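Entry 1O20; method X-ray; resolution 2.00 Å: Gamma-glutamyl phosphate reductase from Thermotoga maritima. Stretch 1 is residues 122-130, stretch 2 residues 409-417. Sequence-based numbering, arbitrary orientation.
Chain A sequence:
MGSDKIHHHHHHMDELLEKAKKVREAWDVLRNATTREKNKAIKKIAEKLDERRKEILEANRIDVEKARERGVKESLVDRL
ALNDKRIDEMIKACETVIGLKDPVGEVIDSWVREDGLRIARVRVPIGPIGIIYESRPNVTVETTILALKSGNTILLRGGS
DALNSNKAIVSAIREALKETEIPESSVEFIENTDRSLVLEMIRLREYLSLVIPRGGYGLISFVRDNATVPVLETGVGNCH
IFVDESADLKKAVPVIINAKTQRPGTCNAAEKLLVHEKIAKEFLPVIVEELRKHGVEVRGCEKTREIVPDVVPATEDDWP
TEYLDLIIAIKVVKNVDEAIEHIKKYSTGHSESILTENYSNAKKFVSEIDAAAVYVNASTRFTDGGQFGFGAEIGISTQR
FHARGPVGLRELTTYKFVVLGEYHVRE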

# COMPACT_ATOMS: atom_id res chain seq x y z
N VAL A 122 14.85 -20.45 -4.16
CA VAL A 122 14.41 -20.43 -2.77
C VAL A 122 14.32 -18.95 -2.31
O VAL A 122 15.24 -18.18 -2.51
CB VAL A 122 15.41 -21.17 -1.86
CG1 VAL A 122 14.87 -21.23 -0.45
CG2 VAL A 122 15.76 -22.62 -2.41
N ARG A 123 13.22 -18.60 -1.66
CA ARG A 123 12.96 -17.26 -1.16
C ARG A 123 13.80 -16.95 0.08
O ARG A 123 13.90 -17.79 0.99
CB ARG A 123 11.49 -17.11 -0.73
CG ARG A 123 10.48 -17.23 -1.87
CD ARG A 123 9.07 -16.67 -1.53
NE ARG A 123 8.04 -17.28 -2.37
CZ ARG A 123 7.78 -16.94 -3.63
NH1 ARG A 123 8.41 -15.93 -4.18
NH2 ARG A 123 6.84 -17.58 -4.34
N VAL A 124 14.37 -15.76 0.08
CA VAL A 124 15.16 -15.21 1.17
C VAL A 124 14.74 -13.75 1.39
O VAL A 124 14.16 -13.13 0.52
CB VAL A 124 16.70 -15.30 0.85
CG1 VAL A 124 17.10 -16.79 0.61
CG2 VAL A 124 17.07 -14.49 -0.34
N PRO A 125 15.01 -13.22 2.56
CA PRO A 125 14.68 -11.82 2.85
C PRO A 125 15.34 -10.85 1.91
O PRO A 125 16.46 -11.07 1.43
CB PRO A 125 15.20 -11.62 4.29
CG PRO A 125 15.33 -12.99 4.85
CD PRO A 125 15.61 -13.90 3.71
N ILE A 126 14.64 -9.76 1.62
CA ILE A 126 15.22 -8.69 0.80
C ILE A 126 16.38 -7.94 1.45
O ILE A 126 17.34 -7.56 0.75
CB ILE A 126 14.14 -7.76 0.20
CG1 ILE A 126 14.78 -6.79 -0.77
CG2 ILE A 126 13.39 -6.97 1.26
CD1 ILE A 126 13.74 -6.12 -1.67
N GLY A 127 16.37 -7.81 2.78
CA GLY A 127 17.32 -6.97 3.48
C GLY A 127 16.70 -5.86 4.31
O GLY A 127 15.52 -5.76 4.41
N PRO A 128 17.51 -5.00 4.90
CA PRO A 128 16.97 -3.93 5.74
C PRO A 128 16.10 -3.02 4.93
O PRO A 128 16.48 -2.67 3.79
CB PRO A 128 18.23 -3.22 6.26
CG PRO A 128 19.28 -4.24 6.09
CD PRO A 128 18.96 -4.93 4.81
N ILE A 129 14.94 -2.69 5.48
CA ILE A 129 13.99 -1.81 4.86
C ILE A 129 13.93 -0.48 5.58
O ILE A 129 13.78 -0.45 6.79
CB ILE A 129 12.58 -2.46 4.92
CG1 ILE A 129 12.59 -3.82 4.20
CG2 ILE A 129 11.59 -1.57 4.27
CD1 ILE A 129 11.34 -4.61 4.41
N GLY A 130 14.07 0.61 4.82
CA GLY A 130 13.75 1.94 5.29
C GLY A 130 12.29 2.33 5.05
O GLY A 130 11.81 2.32 3.92
N LEU A 409 4.01 -10.05 2.86
CA LEU A 409 5.20 -10.73 3.31
C LEU A 409 6.06 -11.25 2.14
O LEU A 409 7.28 -11.06 2.13
CB LEU A 409 4.83 -11.91 4.19
CG LEU A 409 4.33 -11.65 5.58
CD1 LEU A 409 4.03 -13.01 6.20
CD2 LEU A 409 5.33 -10.91 6.40
N ARG A 410 5.42 -11.91 1.18
CA ARG A 410 6.18 -12.47 0.04
C ARG A 410 6.88 -11.40 -0.79
O ARG A 410 7.98 -11.63 -1.34
CB ARG A 410 5.28 -13.28 -0.90
CG ARG A 410 6.04 -14.05 -2.00
CD ARG A 410 5.12 -15.02 -2.74
NE ARG A 410 4.61 -16.03 -1.81
CZ ARG A 410 3.59 -16.85 -2.07
NH1 ARG A 410 2.99 -16.83 -3.25
NH2 ARG A 410 3.19 -17.73 -1.13
N GLU A 411 6.26 -10.23 -0.86
CA GLU A 411 6.80 -9.13 -1.68
C GLU A 411 8.02 -8.51 -1.01
O GLU A 411 8.78 -7.78 -1.64
CB GLU A 411 5.71 -8.07 -1.94
CG GLU A 411 4.57 -8.54 -2.85
CD GLU A 411 3.75 -9.70 -2.29
OE1 GLU A 411 3.41 -9.65 -1.08
OE2 GLU A 411 3.45 -10.66 -3.04
N LEU A 412 8.24 -8.82 0.27
CA LEU A 412 9.41 -8.36 1.01
C LEU A 412 10.52 -9.46 0.99
O LEU A 412 11.36 -9.53 1.91
CB LEU A 412 9.03 -8.03 2.45
CG LEU A 412 8.02 -6.88 2.61
CD1 LEU A 412 7.77 -6.54 4.07
CD2 LEU A 412 8.44 -5.65 1.80
N THR A 413 10.47 -10.33 -0.00
CA THR A 413 11.50 -11.36 -0.22
C THR A 413 12.01 -11.26 -1.64
O THR A 413 11.32 -10.74 -2.52
CB THR A 413 11.02 -12.84 0.04
OG1 THR A 413 9.96 -13.24 -0.84
CG2 THR A 413 10.50 -13.03 1.44
N THR A 414 13.23 -11.75 -1.84
CA THR A 414 13.71 -12.06 -3.17
C THR A 414 14.03 -13.59 -3.14
O THR A 414 13.44 -14.33 -2.36
CB THR A 414 14.90 -11.15 -3.49
OG1 THR A 414 15.49 -11.47 -4.74
CG2 THR A 414 16.04 -11.38 -2.52
N TYR A 415 14.99 -14.03 -3.90
CA TYR A 415 15.28 -15.46 -3.99
C TYR A 415 16.69 -15.64 -4.41
O TYR A 415 17.38 -14.69 -4.78
CB TYR A 415 14.30 -16.14 -4.99
CG TYR A 415 14.36 -15.59 -6.41
CD1 TYR A 415 15.21 -16.14 -7.34
CD2 TYR A 415 13.59 -14.51 -6.79
CE1 TYR A 415 15.29 -15.64 -8.62
CE2 TYR A 415 13.65 -14.01 -8.05
CZ TYR A 415 14.54 -14.55 -8.96
OH TYR A 415 14.62 -14.06 -10.24
N LYS A 416 17.11 -16.89 -4.38
CA LYS A 416 18.43 -17.29 -4.80
C LYS A 416 18.33 -18.70 -5.30
O LYS A 416 17.36 -19.40 -5.01
CB LYS A 416 19.45 -17.20 -3.63
CG LYS A 416 19.25 -18.22 -2.50
CD LYS A 416 20.33 -18.10 -1.41
CE LYS A 416 20.03 -18.99 -0.20
NZ LYS A 416 20.85 -18.68 1.00
N PHE A 417 19.32 -19.09 -6.09
CA PHE A 417 19.43 -20.45 -6.57
C PHE A 417 20.25 -21.23 -5.60
O PHE A 417 21.33 -20.79 -5.20
CB PHE A 417 20.09 -20.50 -7.92
CG PHE A 417 19.21 -20.01 -9.03
CD1 PHE A 417 18.54 -20.90 -9.84
CD2 PHE A 417 19.06 -18.64 -9.27
CE1 PHE A 417 17.73 -20.44 -10.89
CE2 PHE A 417 18.28 -18.17 -10.33
CZ PHE A 417 17.60 -19.05 -11.12
O HOH W 1 10.14 -14.19 -3.59

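Two arginines, which might be expected to repel, lie against each other here: Arg123 NE comes within 3.7 Å of Arg410 NE, and Arg410 CD sits 3.4 Å from Arg123 CZ, over one face of that guanidinium. A flat guanidinium is poorly hydrated above its plane, so a methylene can cover it while its edge stays free to donate. Arg123 uses that edge: NE is hydrogen-bonded elsewhere in the structure, and NH1 donates to a water at 2.5 Å, which in turn donates to Thr413 OG1 at 2.9 Å. The same OG1 gives its own proton to Arg410 O, 2.6 Å away, so Thr413 links the 3-10 turn to the start of its strand.

Beneath this cluster the backbone follows the antiparallel rule. Val122 and Lys416 form a hydrogen-bonded pair, with Val122 N to Lys416 O and Lys416 N to Val122 O both 2.9 Å. Val124 and Thr414 repeat the pattern, Val124 N to Thr414 O at 3.0 Å and Thr414 N to Val124 O at 2.9 Å. Between them Arg123 faces Tyr415 without such bonds, their CA atoms 4.1 Å apart. CA-H...O contacts fill the gap, from Tyr415 CA to Val122 O at 3.1 Å and from Arg123 CA to Thr414 O at 3.2 Å. Pro125, lacking an amide proton, occupies another non-hydrogen-bonded position, opposite Thr413. Beyond it, the ladder ends in a weak bond from Ile126 N to Leu412 O, 3.3 Å.

Alternation sorts the side chains. Val122, Val124, Thr414 and Lys416 share one face, where Val124 CG2 meets Thr414 CG2 at 3.9 Å and Val124 CG1 packs on Lys416 CE at 3.8 Å, aliphatic carbon against aliphatic carbon. Past the turn at Gly127, whose backbone angles call for glycine, Ile129 points back toward stretch 2, and its CD1 meets Leu412 CD2 at 4.0 Å in a buried apolar contact.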